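PDB 2OG5: L-asparagine oxygenase from Streptomyces coelicolor, which hydroxylates L-asparagine at C3 with Fe(II), 2-oxoglutarate and O2, giving the (2S,3S)-3-hydroxyasparagine that is built into the calcium-dependent lipopeptide antibiotic. Local coordinates for residues Leu176-Glu181 with Ala285-Thr290; Asp221-Ala226 with Leu280-Ala285; Thr269-Val272 with Ala276-Ala279. One frame throughout, in Å; residues are numbered along the deposited sequence.

Contact 1: Leu176-Glu181 with Ala285-Thr290; sequences LTFHNE and AHFDAT. With NA (sodium ion), chain B.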
ATOM      1  N   LEU A 176       8.104   9.902   7.155  1.00 21.98           N
ATOM      2  CA  LEU A 176       7.346   8.716   7.518  1.00 21.86           C
ATOM      3  C   LEU A 176       8.322   7.549   7.531  1.00 21.69           C
ATOM      4  O   LEU A 176       8.847   7.154   6.488  1.00 22.23           O
ATOM      5  CB  LEU A 176       6.245   8.468   6.497  1.00 21.85           C
ATOM      6  CG  LEU A 176       5.379   7.232   6.704  1.00 22.59           C
ATOM      7  CD1 LEU A 176       4.556   7.348   7.986  1.00 24.53           C
ATOM      8  CD2 LEU A 176       4.470   6.998   5.506  1.00 22.37           C
ATOM      9  N   THR A 177       8.579   7.015   8.722  0.50 21.70           N
ATOM     10  CA  THR A 177       9.604   5.986   8.918  0.50 21.57           C
ATOM     11  C   THR A 177       9.196   4.655   8.276  0.50 20.94           C
ATOM     12  O   THR A 177       8.006   4.315   8.236  0.50 20.93           O
ATOM     13  CB  THR A 177       9.945   5.787  10.434  0.50 22.20           C
ATOM     14  OG1 THR A 177      10.666   4.565  10.628  0.50 22.91           O
ATOM     15  CG2 THR A 177       8.709   5.738  11.284  0.50 23.23           C
ATOM     16  N   PHE A 178      10.191   3.907   7.793  1.00 20.19           N
ATOM     17  CA  PHE A 178       9.964   2.632   7.103  1.00 19.96           C
ATOM     18  C   PHE A 178       9.152   1.649   7.928  1.00 19.57           C
ATOM     19  O   PHE A 178       9.416   1.447   9.115  1.00 19.22           O
ATOM     20  CB  PHE A 178      11.293   1.960   6.734  1.00 19.58           C
ATOM     21  CG  PHE A 178      12.003   2.612   5.579  1.00 20.02           C
ATOM     22  CD1 PHE A 178      11.467   2.591   4.296  1.00 19.38           C
ATOM     23  CD2 PHE A 178      13.235   3.226   5.776  1.00 20.09           C
ATOM     24  CE1 PHE A 178      12.142   3.194   3.233  1.00 20.12           C
ATOM     25  CE2 PHE A 178      13.911   3.825   4.717  1.00 19.93           C
ATOM     26  CZ  PHE A 178      13.369   3.800   3.451  1.00 19.78           C
ATOM     27  N   HIS A 179       8.186   1.011   7.269  1.00 18.74           N
ATOM     28  CA  HIS A 179       7.344   0.015   7.911  1.00 19.20           C
ATOM     29  C   HIS A 179       6.664  -0.878   6.886  1.00 19.02           C
ATOM     30  O   HIS A 179       6.423  -0.474   5.746  1.00 19.05           O
ATOM     31  CB  HIS A 179       6.269   0.695   8.770  1.00 19.90           C
ATOM     32  CG  HIS A 179       5.326   1.556   7.987  1.00 21.21           C
ATOM     33  ND1 HIS A 179       5.660   2.817   7.536  1.00 22.32           N
ATOM     34  CD2 HIS A 179       4.060   1.331   7.563  1.00 24.43           C
ATOM     35  CE1 HIS A 179       4.642   3.328   6.867  1.00 23.57           C
ATOM     36  NE2 HIS A 179       3.658   2.446   6.868  1.00 24.54           N
ATOM     37  N   ASN A 180       6.353  -2.096   7.320  1.00 18.70           N
ATOM     38  CA  ASN A 180       5.331  -2.905   6.661  1.00 18.78           C
ATOM     39  C   ASN A 180       3.983  -2.356   7.108  1.00 18.85           C
ATOM     40  O   ASN A 180       3.824  -1.989   8.276  1.00 18.87           O
ATOM     41  CB  ASN A 180       5.431  -4.380   7.069  1.00 18.99           C
ATOM     42  CG  ASN A 180       6.717  -5.038   6.593  1.00 19.12           C
ATOM     43  OD1 ASN A 180       7.555  -5.423   7.403  1.00 18.59           O
ATOM     44  ND2 ASN A 180       6.869  -5.185   5.277  1.00 19.54           N
ATOM     45  N   GLU A 181       3.038  -2.270   6.179  1.00 19.64           N
ATOM     46  CA  GLU A 181       1.696  -1.800   6.503  1.00 20.31           C
ATOM     47  C   GLU A 181       1.040  -2.737   7.512  1.00 19.87           C
ATOM     48  O   GLU A 181       0.983  -3.942   7.295  1.00 18.66           O
ATOM     49  CB  GLU A 181       0.844  -1.726   5.237  1.00 20.99           C
ATOM     50  CG  GLU A 181      -0.436  -0.934   5.410  1.00 22.47           C
ATOM     51  CD  GLU A 181      -0.189   0.530   5.635  1.00 29.00           C
ATOM     52  OE1 GLU A 181       0.886   1.023   5.235  1.00 31.40           O
ATOM     53  OE2 GLU A 181      -1.054   1.205   6.244  1.00 34.53           O
ATOM     54  N   ALA A 285      19.554   1.302   8.612  1.00 21.01           N
ATOM     55  CA  ALA A 285      20.650   1.843   7.811  1.00 21.09           C
ATOM     56  C   ALA A 285      20.665   1.289   6.392  1.00 20.66           C
ATOM     57  O   ALA A 285      20.836   2.045   5.438  1.00 20.59           O
ATOM     58  CB  ALA A 285      21.992   1.576   8.492  1.00 20.72           C
ATOM     59  N   HIS A 286      20.484  -0.023   6.255  1.00 21.19           N
ATOM     60  CA  HIS A 286      20.513  -0.665   4.937  1.00 21.37           C
ATOM     61  C   HIS A 286      19.242  -0.398   4.119  1.00 21.55           C
ATOM     62  O   HIS A 286      19.315  -0.285   2.891  1.00 22.70           O
ATOM     63  CB  HIS A 286      20.777  -2.169   5.063  1.00 21.94           C
ATOM     64  CG  HIS A 286      22.196  -2.497   5.409  1.00 21.80           C
ATOM     65  ND1 HIS A 286      22.634  -2.630   6.708  1.00 22.70           N
ATOM     66  CD2 HIS A 286      23.283  -2.693   4.623  1.00 23.94           C
ATOM     67  CE1 HIS A 286      23.929  -2.898   6.709  1.00 22.45           C
ATOM     68  NE2 HIS A 286      24.349  -2.935   5.458  1.00 22.81           N
ATOM     69  N   PHE A 287      18.099  -0.283   4.788  1.00 21.61           N
ATOM     70  CA  PHE A 287      16.867   0.166   4.119  1.00 21.69           C
ATOM     71  C   PHE A 287      17.100   1.550   3.529  1.00 21.64           C
ATOM     72  O   PHE A 287      16.758   1.824   2.375  1.00 21.59           O
ATOM     73  CB  PHE A 287      15.672   0.294   5.081  1.00 21.72           C
ATOM     74  CG  PHE A 287      15.014  -1.004   5.487  1.00 22.48           C
ATOM     75  CD1 PHE A 287      15.037  -2.137   4.685  1.00 21.61           C
ATOM     76  CD2 PHE A 287      14.292  -1.044   6.670  1.00 21.63           C
ATOM     77  CE1 PHE A 287      14.372  -3.308   5.091  1.00 22.64           C
ATOM     78  CE2 PHE A 287      13.631  -2.203   7.068  1.00 23.17           C
ATOM     79  CZ  PHE A 287      13.686  -3.327   6.285  1.00 21.33           C
ATOM     80  N   ASP A 288      17.698   2.431   4.324  1.00 22.28           N
ATOM     81  CA  ASP A 288      17.941   3.772   3.854  1.00 22.46           C
ATOM     82  C   ASP A 288      18.859   3.765   2.630  1.00 22.56           C
ATOM     83  O   ASP A 288      18.636   4.527   1.697  1.00 23.10           O
ATOM     84  CB  ASP A 288      18.553   4.623   4.959  1.00 22.75           C
ATOM     85  CG  ASP A 288      18.646   6.071   4.575  1.00 23.22           C
ATOM     86  OD1 ASP A 288      17.588   6.729   4.551  1.00 26.58           O
ATOM     87  OD2 ASP A 288      19.770   6.534   4.296  1.00 25.55           O
ATOM     88  N   ALA A 289      19.884   2.906   2.641  1.00 23.32           N
ATOM     89  CA  ALA A 289      20.883   2.887   1.569  1.00 23.77           C
ATOM     90  C   ALA A 289      20.355   2.312   0.254  1.00 24.41           C
ATOM     91  O   ALA A 289      20.787   2.731  -0.831  1.00 25.97           O
ATOM     92  CB  ALA A 289      22.119   2.107   2.015  1.00 24.17           C
ATOM     93  N   THR A 290      19.415   1.379   0.340  1.00 24.03           N
ATOM     94  CA  THR A 290      18.972   0.630  -0.834  1.00 23.71           C
ATOM     95  C   THR A 290      17.562   1.003  -1.295  1.00 23.48           C
ATOM     96  O   THR A 290      17.075   0.448  -2.278  1.00 24.35           O
ATOM     97  CB  THR A 290      18.991  -0.865  -0.555  1.00 24.04           C
ATOM     98  OG1 THR A 290      18.057  -1.178   0.485  1.00 23.78           O
ATOM     99  CG2 THR A 290      20.401  -1.319  -0.141  1.00 23.80           C
TER
HETATM  100 NA    NA B 401       2.021   2.668   5.077  1.00 21.57          NA
HETATM  101  O   HOH W   1       0.768   3.299   6.442  1.00 34.03           O
HETATM  102  O   HOH W   2       2.106   4.674   4.726  1.00 38.42           O
HETATM  103  O   HOH W   3       0.530   3.431   3.160  1.00 30.98           O
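The F178 ring carries F287 CB over one face. F287 CB lies 4.2 Å from the centroid of the F178 ring, 25° off its normal, in a CH-pi contact. The nearest ring atom is F178 CD2, 3.9 Å from F287 CB. D288 N approaches the same ring obliquely, 4.1 Å from F178 CE2. The two phenylalanine side chains slide past each other in opposite directions. Their ring planes meet at 56°, an oblique pairing. V310 of strand 309-313 touches both side chains. D288 turns its carboxylate to a salt bridge with R208.

F178 points at the helix. The next residue on the strand, H179, points away from it, and its NE2 binds the metal. The edge of the H179 ring meets L176 CD2, T177 O and water 2. H179 ND1 donates to T177 O at 2.9 Å, an almost straight bond that lies in the carbonyl plane. H179 CG sits between the backbone N and the carbonyl carbon (chi1 62°), which lets ND1 reach back to T177 O.

H179 NE2 binds the sodium ion at 2.4 Å and E181 OE1 binds it at 2.0 Å. H311 and three waters complete six ligands. H179, E181 and H311 are the iron ligands, the facial triad of this dioxygenase family, so sodium occupies the iron site here. The hydrogen bond from ND1 probably fixes the rotation of the H179 ring and leaves NE2 to bind the metal, while F178, next to it on the strand, packs on the helix.

Contact 2: Asp221-Ala226 with Leu280-Ala285; sequences DSTVDA and LRELQA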
ATOM      1  N   ASP A 221      26.229 -11.074  10.274  1.00 24.61           N
ATOM      2  CA  ASP A 221      25.725 -12.337  10.802  1.00 24.93           C
ATOM      3  C   ASP A 221      24.974 -12.161  12.120  1.00 24.63           C
ATOM      4  O   ASP A 221      23.937 -12.789  12.331  1.00 24.18           O
ATOM      5  CB  ASP A 221      26.870 -13.341  10.995  1.00 25.46           C
ATOM      6  CG  ASP A 221      27.379 -13.926   9.680  1.00 27.20           C
ATOM      7  OD1 ASP A 221      26.707 -13.773   8.639  1.00 30.42           O
ATOM      8  OD2 ASP A 221      28.461 -14.553   9.695  1.00 31.60           O
ATOM      9  N   SER A 222      25.504 -11.316  13.000  1.00 24.44           N
ATOM     10  CA  SER A 222      24.884 -11.067  14.303  1.00 24.26           C
ATOM     11  C   SER A 222      23.511 -10.414  14.139  1.00 23.96           C
ATOM     12  O   SER A 222      22.574 -10.752  14.862  1.00 23.54           O
ATOM     13  CB  SER A 222      25.795 -10.209  15.200  1.00 24.63           C
ATOM     14  OG  SER A 222      26.172  -8.985  14.586  1.00 25.08           O
ATOM     15  N   THR A 223      23.404  -9.486  13.189  1.00 23.29           N
ATOM     16  CA  THR A 223      22.131  -8.843  12.884  1.00 23.24           C
ATOM     17  C   THR A 223      21.148  -9.852  12.301  1.00 22.86           C
ATOM     18  O   THR A 223      20.010  -9.922  12.753  1.00 22.70           O
ATOM     19  CB  THR A 223      22.321  -7.627  11.958  1.00 23.28           C
ATOM     20  OG1 THR A 223      22.906  -6.564  12.721  1.00 23.88           O
ATOM     21  CG2 THR A 223      20.990  -7.149  11.373  1.00 23.04           C
ATOM     22  N   VAL A 224      21.588 -10.648  11.332  1.00 22.87           N
ATOM     23  CA  VAL A 224      20.705 -11.662  10.739  1.00 22.94           C
ATOM     24  C   VAL A 224      20.214 -12.637  11.812  1.00 22.72           C
ATOM     25  O   VAL A 224      19.021 -12.898  11.920  1.00 22.60           O
ATOM     26  CB  VAL A 224      21.383 -12.418   9.569  1.00 22.94           C
ATOM     27  CG1 VAL A 224      20.502 -13.572   9.077  1.00 22.97           C
ATOM     28  CG2 VAL A 224      21.685 -11.447   8.429  1.00 23.09           C
ATOM     29  N   ASP A 225      21.129 -13.156  12.628  1.00 23.00           N
ATOM     30  CA  ASP A 225      20.740 -14.029  13.738  1.00 22.90           C
ATOM     31  C   ASP A 225      19.720 -13.367  14.672  1.00 22.51           C
ATOM     32  O   ASP A 225      18.742 -14.000  15.078  1.00 22.64           O
ATOM     33  CB  ASP A 225      21.971 -14.460  14.548  1.00 23.22           C
ATOM     34  CG  ASP A 225      22.817 -15.516  13.837  1.00 25.61           C
ATOM     35  OD1 ASP A 225      22.371 -16.090  12.819  1.00 28.92           O
ATOM     36  OD2 ASP A 225      23.941 -15.772  14.320  1.00 28.50           O
ATOM     37  N   ALA A 226      19.937 -12.096  15.001  1.00 22.01           N
ATOM     38  CA  ALA A 226      19.006 -11.362  15.859  1.00 21.98           C
ATOM     39  C   ALA A 226      17.606 -11.252  15.235  1.00 21.52           C
ATOM     40  O   ALA A 226      16.602 -11.441  15.920  1.00 21.58           O
ATOM     41  CB  ALA A 226      19.558  -9.966  16.185  1.00 22.12           C
ATOM     42  N   LEU A 280      17.912  -3.711  14.606  1.00 21.17           N
ATOM     43  CA  LEU A 280      16.997  -2.724  14.017  1.00 21.60           C
ATOM     44  C   LEU A 280      17.730  -1.497  13.482  1.00 21.67           C
ATOM     45  O   LEU A 280      17.351  -0.951  12.442  1.00 21.69           O
ATOM     46  CB  LEU A 280      15.943  -2.274  15.028  1.00 21.64           C
ATOM     47  CG  LEU A 280      14.895  -3.316  15.415  1.00 22.02           C
ATOM     48  CD1 LEU A 280      13.978  -2.750  16.486  1.00 23.25           C
ATOM     49  CD2 LEU A 280      14.088  -3.805  14.211  1.00 23.39           C
ATOM     50  N   ARG A 281      18.765  -1.052  14.197  1.00 21.93           N
ATOM     51  CA  ARG A 281      19.559   0.074  13.732  1.00 22.05           C
ATOM     52  C   ARG A 281      20.273  -0.274  12.424  1.00 21.73           C
ATOM     53  O   ARG A 281      20.273   0.523  11.491  1.00 21.29           O
ATOM     54  CB  ARG A 281      20.554   0.523  14.802  1.00 22.19           C
ATOM     55  CG  ARG A 281      19.889   1.254  15.959  1.00 23.00           C
ATOM     56  CD  ARG A 281      20.899   1.948  16.855  1.00 24.64           C
ATOM     57  NE  ARG A 281      21.743   1.009  17.579  1.00 27.40           N
ATOM     58  CZ  ARG A 281      21.482   0.510  18.790  1.00 27.54           C
ATOM     59  NH1 ARG A 281      20.378   0.842  19.457  1.00 28.59           N
ATOM     60  NH2 ARG A 281      22.341  -0.339  19.337  1.00 28.53           N
ATOM     61  N   GLU A 282      20.850  -1.473  12.337  1.00 21.57           N
ATOM     62  CA  GLU A 282      21.536  -1.871  11.105  1.00 21.95           C
ATOM     63  C   GLU A 282      20.548  -2.066   9.957  1.00 21.75           C
ATOM     64  O   GLU A 282      20.837  -1.707   8.809  1.00 21.51           O
ATOM     65  CB  GLU A 282      22.376  -3.144  11.298  1.00 21.91           C
ATOM     66  CG  GLU A 282      23.328  -3.382  10.117  1.00 22.61           C
ATOM     67  CD  GLU A 282      24.115  -4.674  10.191  1.00 23.65           C
ATOM     68  OE1 GLU A 282      24.312  -5.208  11.304  1.00 25.56           O
ATOM     69  OE2 GLU A 282      24.550  -5.152   9.118  1.00 26.48           O
ATOM     70  N   LEU A 283      19.391  -2.645  10.259  1.00 21.90           N
ATOM     71  CA  LEU A 283      18.357  -2.845   9.251  1.00 21.97           C
ATOM     72  C   LEU A 283      17.892  -1.508   8.679  1.00 21.84           C
ATOM     73  O   LEU A 283      17.827  -1.345   7.459  1.00 22.25           O
ATOM     74  CB  LEU A 283      17.187  -3.610   9.858  1.00 21.98           C
ATOM     75  CG  LEU A 283      16.064  -4.029   8.911  1.00 21.71           C
ATOM     76  CD1 LEU A 283      16.577  -5.003   7.866  1.00 22.25           C
ATOM     77  CD2 LEU A 283      14.907  -4.637   9.699  1.00 22.57           C
ATOM     78  N   GLN A 284      17.598  -0.550   9.555  1.00 22.32           N
ATOM     79  CA  GLN A 284      17.226   0.804   9.131  1.00 21.81           C
ATOM     80  C   GLN A 284      18.285   1.425   8.225  1.00 21.54           C
ATOM     81  O   GLN A 284      17.956   2.018   7.191  1.00 21.17           O
ATOM     82  CB  GLN A 284      16.961   1.703  10.348  1.00 23.09           C
ATOM     83  CG  GLN A 284      16.879   3.236  10.071  1.00 24.16           C
ATOM     84  CD  GLN A 284      15.778   3.658   9.110  1.00 29.20           C
ATOM     85  OE1 GLN A 284      14.787   2.958   8.932  1.00 32.53           O
ATOM     86  NE2 GLN A 284      15.951   4.828   8.484  1.00 29.98           N
ATOM     87  N   ALA A 285      19.554   1.302   8.612  1.00 21.01           N
ATOM     88  CA  ALA A 285      20.650   1.843   7.811  1.00 21.09           C
ATOM     89  C   ALA A 285      20.665   1.289   6.392  1.00 20.66           C
ATOM     90  O   ALA A 285      20.836   2.045   5.438  1.00 20.59           O
ATOM     91  CB  ALA A 285      21.992   1.576   8.492  1.00 20.72           C
TER
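T223 and E282 meet where two helices pack side by side, the short helix 221-227 against the long helix 274-290. Both lie beside the jelly-roll core of the enzyme, in a region that also holds short strands 232-233 and 270-271. The pair is also where the two backbones come closest, with T223 CA 7.2 Å from E282 CA.

T223 OG1 donates a hydrogen bond to E282 OE1. The modelled separation of T223 OG1 and E282 OE1 is 2.4 Å. This is very short, so the exact length is doubtful. T223 CB (3.2 Å) and T223 CG2 (3.8 Å) also lie near E282 OE1.

The torsions account for the meeting. T223 places its hydroxyl anti to the carbonyl carbon and beside the backbone N (chi1 -73°), and its CB bond faces the other helix. E282 reaches out with an extended chain, CG being anti to the backbone N (chi1 -167°). Its carboxylate therefore crosses to the short helix and arrives at the hydroxyl with OE1 leading.

The second shell comes from the residue just before the short helix. S220 OG is hydrogen-bonded to E282 OE1 and has weak hydrogen bonds to T223 OG1 and S222 OG. OE1 thus has S220 OG as a second partner beside T223 OG1, which probably helps to position the carboxylate. L219 also touches E282 and V224.

R281, the residue before E282, makes a salt bridge with E274, about two turns earlier in the same helix. The backbone of E282 is engaged as well: its O accepts a hydrogen bond from H286 ND1, four residues on in the same helix.

Contact 3: Thr269-Val272 with Ala276-Ala279; sequences TEPV and AAEA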
ATOM      1  N   THR A 269       7.817  -1.031  16.263  1.00 26.97           N
ATOM      2  CA  THR A 269       8.472  -2.259  16.730  1.00 26.52           C
ATOM      3  C   THR A 269       9.514  -1.941  17.808  1.00 26.50           C
ATOM      4  O   THR A 269      10.406  -1.121  17.601  1.00 26.54           O
ATOM      5  CB  THR A 269       9.137  -3.036  15.576  1.00 26.15           C
ATOM      6  OG1 THR A 269       8.148  -3.384  14.596  1.00 23.78           O
ATOM      7  CG2 THR A 269       9.811  -4.318  16.095  1.00 26.03           C
ATOM      8  N   GLU A 270       9.378  -2.597  18.957  1.00 26.77           N
ATOM      9  CA  GLU A 270      10.257  -2.386  20.105  1.00 27.48           C
ATOM     10  C   GLU A 270      11.163  -3.601  20.281  1.00 27.25           C
ATOM     11  O   GLU A 270      10.672  -4.729  20.350  1.00 26.96           O
ATOM     12  CB  GLU A 270       9.419  -2.221  21.373  1.00 28.19           C
ATOM     13  CG  GLU A 270       8.605  -0.933  21.439  1.00 31.54           C
ATOM     14  CD  GLU A 270       9.450   0.306  21.682  1.00 36.03           C
ATOM     15  OE1 GLU A 270      10.563   0.183  22.243  1.00 39.92           O
ATOM     16  OE2 GLU A 270       8.995   1.414  21.317  1.00 40.02           O
ATOM     17  N   PRO A 271      12.487  -3.376  20.365  1.00 27.38           N
ATOM     18  CA  PRO A 271      13.401  -4.480  20.637  1.00 27.51           C
ATOM     19  C   PRO A 271      13.321  -4.886  22.103  1.00 27.82           C
ATOM     20  O   PRO A 271      13.228  -4.013  22.970  1.00 27.96           O
ATOM     21  CB  PRO A 271      14.773  -3.878  20.326  1.00 27.45           C
ATOM     22  CG  PRO A 271      14.614  -2.432  20.600  1.00 27.21           C
ATOM     23  CD  PRO A 271      13.201  -2.092  20.224  1.00 27.37           C
ATOM     24  N   VAL A 272      13.376  -6.188  22.366  1.00 27.90           N
ATOM     25  CA  VAL A 272      13.281  -6.740  23.726  1.00 28.32           C
ATOM     26  C   VAL A 272      14.666  -7.047  24.306  1.00 28.38           C
ATOM     27  O   VAL A 272      14.801  -7.257  25.514  1.00 28.76           O
ATOM     28  CB  VAL A 272      12.395  -8.017  23.736  1.00 28.58           C
ATOM     29  CG1 VAL A 272      12.530  -8.795  25.042  1.00 29.49           C
ATOM     30  CG2 VAL A 272      10.946  -7.641  23.483  1.00 29.29           C
ATOM     31  N   ALA A 276      18.788  -7.139  19.569  1.00 24.24           N
ATOM     32  CA  ALA A 276      17.622  -6.768  18.760  1.00 23.91           C
ATOM     33  C   ALA A 276      17.643  -5.278  18.420  1.00 23.53           C
ATOM     34  O   ALA A 276      17.377  -4.894  17.281  1.00 23.81           O
ATOM     35  CB  ALA A 276      16.336  -7.122  19.482  1.00 23.40           C
ATOM     36  N   ALA A 277      17.958  -4.444  19.407  1.00 23.43           N
ATOM     37  CA  ALA A 277      18.077  -3.004  19.185  1.00 23.11           C
ATOM     38  C   ALA A 277      19.151  -2.681  18.145  1.00 23.02           C
ATOM     39  O   ALA A 277      18.916  -1.875  17.243  1.00 22.71           O
ATOM     40  CB  ALA A 277      18.366  -2.282  20.497  1.00 23.25           C
ATOM     41  N   GLU A 278      20.322  -3.306  18.269  1.00 22.74           N
ATOM     42  CA  GLU A 278      21.398  -3.123  17.292  1.00 23.03           C
ATOM     43  C   GLU A 278      20.961  -3.581  15.901  1.00 22.39           C
ATOM     44  O   GLU A 278      21.275  -2.927  14.908  1.00 22.04           O
ATOM     45  CB  GLU A 278      22.668  -3.880  17.707  1.00 23.36           C
ATOM     46  CG  GLU A 278      23.876  -3.627  16.798  1.00 24.12           C
ATOM     47  CD  GLU A 278      25.134  -4.310  17.285  1.00 25.40           C
ATOM     48  OE1 GLU A 278      25.743  -3.814  18.259  1.00 29.09           O
ATOM     49  OE2 GLU A 278      25.520  -5.343  16.688  1.00 28.80           O
ATOM     50  N   ALA A 279      20.255  -4.712  15.845  1.00 22.22           N
ATOM     51  CA  ALA A 279      19.761  -5.288  14.583  1.00 21.85           C
ATOM     52  C   ALA A 279      18.817  -4.336  13.859  1.00 21.61           C
ATOM     53  O   ALA A 279      18.910  -4.174  12.635  1.00 21.96           O
ATOM     54  CB  ALA A 279      19.073  -6.629  14.838  1.00 21.59           C
TER
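P271 has phi -75° and psi 141°, an extended backbone, and its ring faces helix 274-290. At V272 the psi angle drops to -14°. This turns the chain out of the strand and toward the start of the helix, so that A276 and A277 come back over the proline after only a few residues.

The proline ring does most of the touching. P271 CB lies 3.7 Å from A276 CB, and P271 CG lies 3.8 Å from A277 CB. P271 CB also comes 3.4 Å from A277 N. The ring therefore spans two successive alanines and reaches the backbone between them: the A276 methyl meets P271 CB, and the A277 methyl lies against both CG and CB. The small methyls on the helix are consistent with the close approach of the two backbones: P271 CA is 5.1 Å from A277 CA. V272 adds a looser touch through its backbone N to the A276 methyl.

The turn has a polar tie at T273, whose OG1 is hydrogen-bonded to A276 N. Strand 270-271 pairs antiparallel with strand 232-233, where F232 packs on A276. On the next residues of the helix, A279 lies against T223, A226 and L227 of helix 221-227.

In the fold
All three contacts use helix 274-290. Contact 3 packs near its start, contact 2 in its middle and contact 1 at its end. The centres of contacts 2 and 3 are about 9 Å apart, and they touch: A226 CB lies 3.6 Å from A279 CB, and L280 CD1 lies 3.9 Å from P271 CD. Contacts 1 and 2 share A285, with centres about 13 Å apart, and F178 CD2 is 3.5 Å from Q284 OE1. Contacts 1 and 3 do not touch; nearest atoms are about 7 Å apart. Contact 1 alone holds metal ligands. Its F178 side chain is about 6 Å from that of H311. Contacts 2 and 3 lie away from the active site.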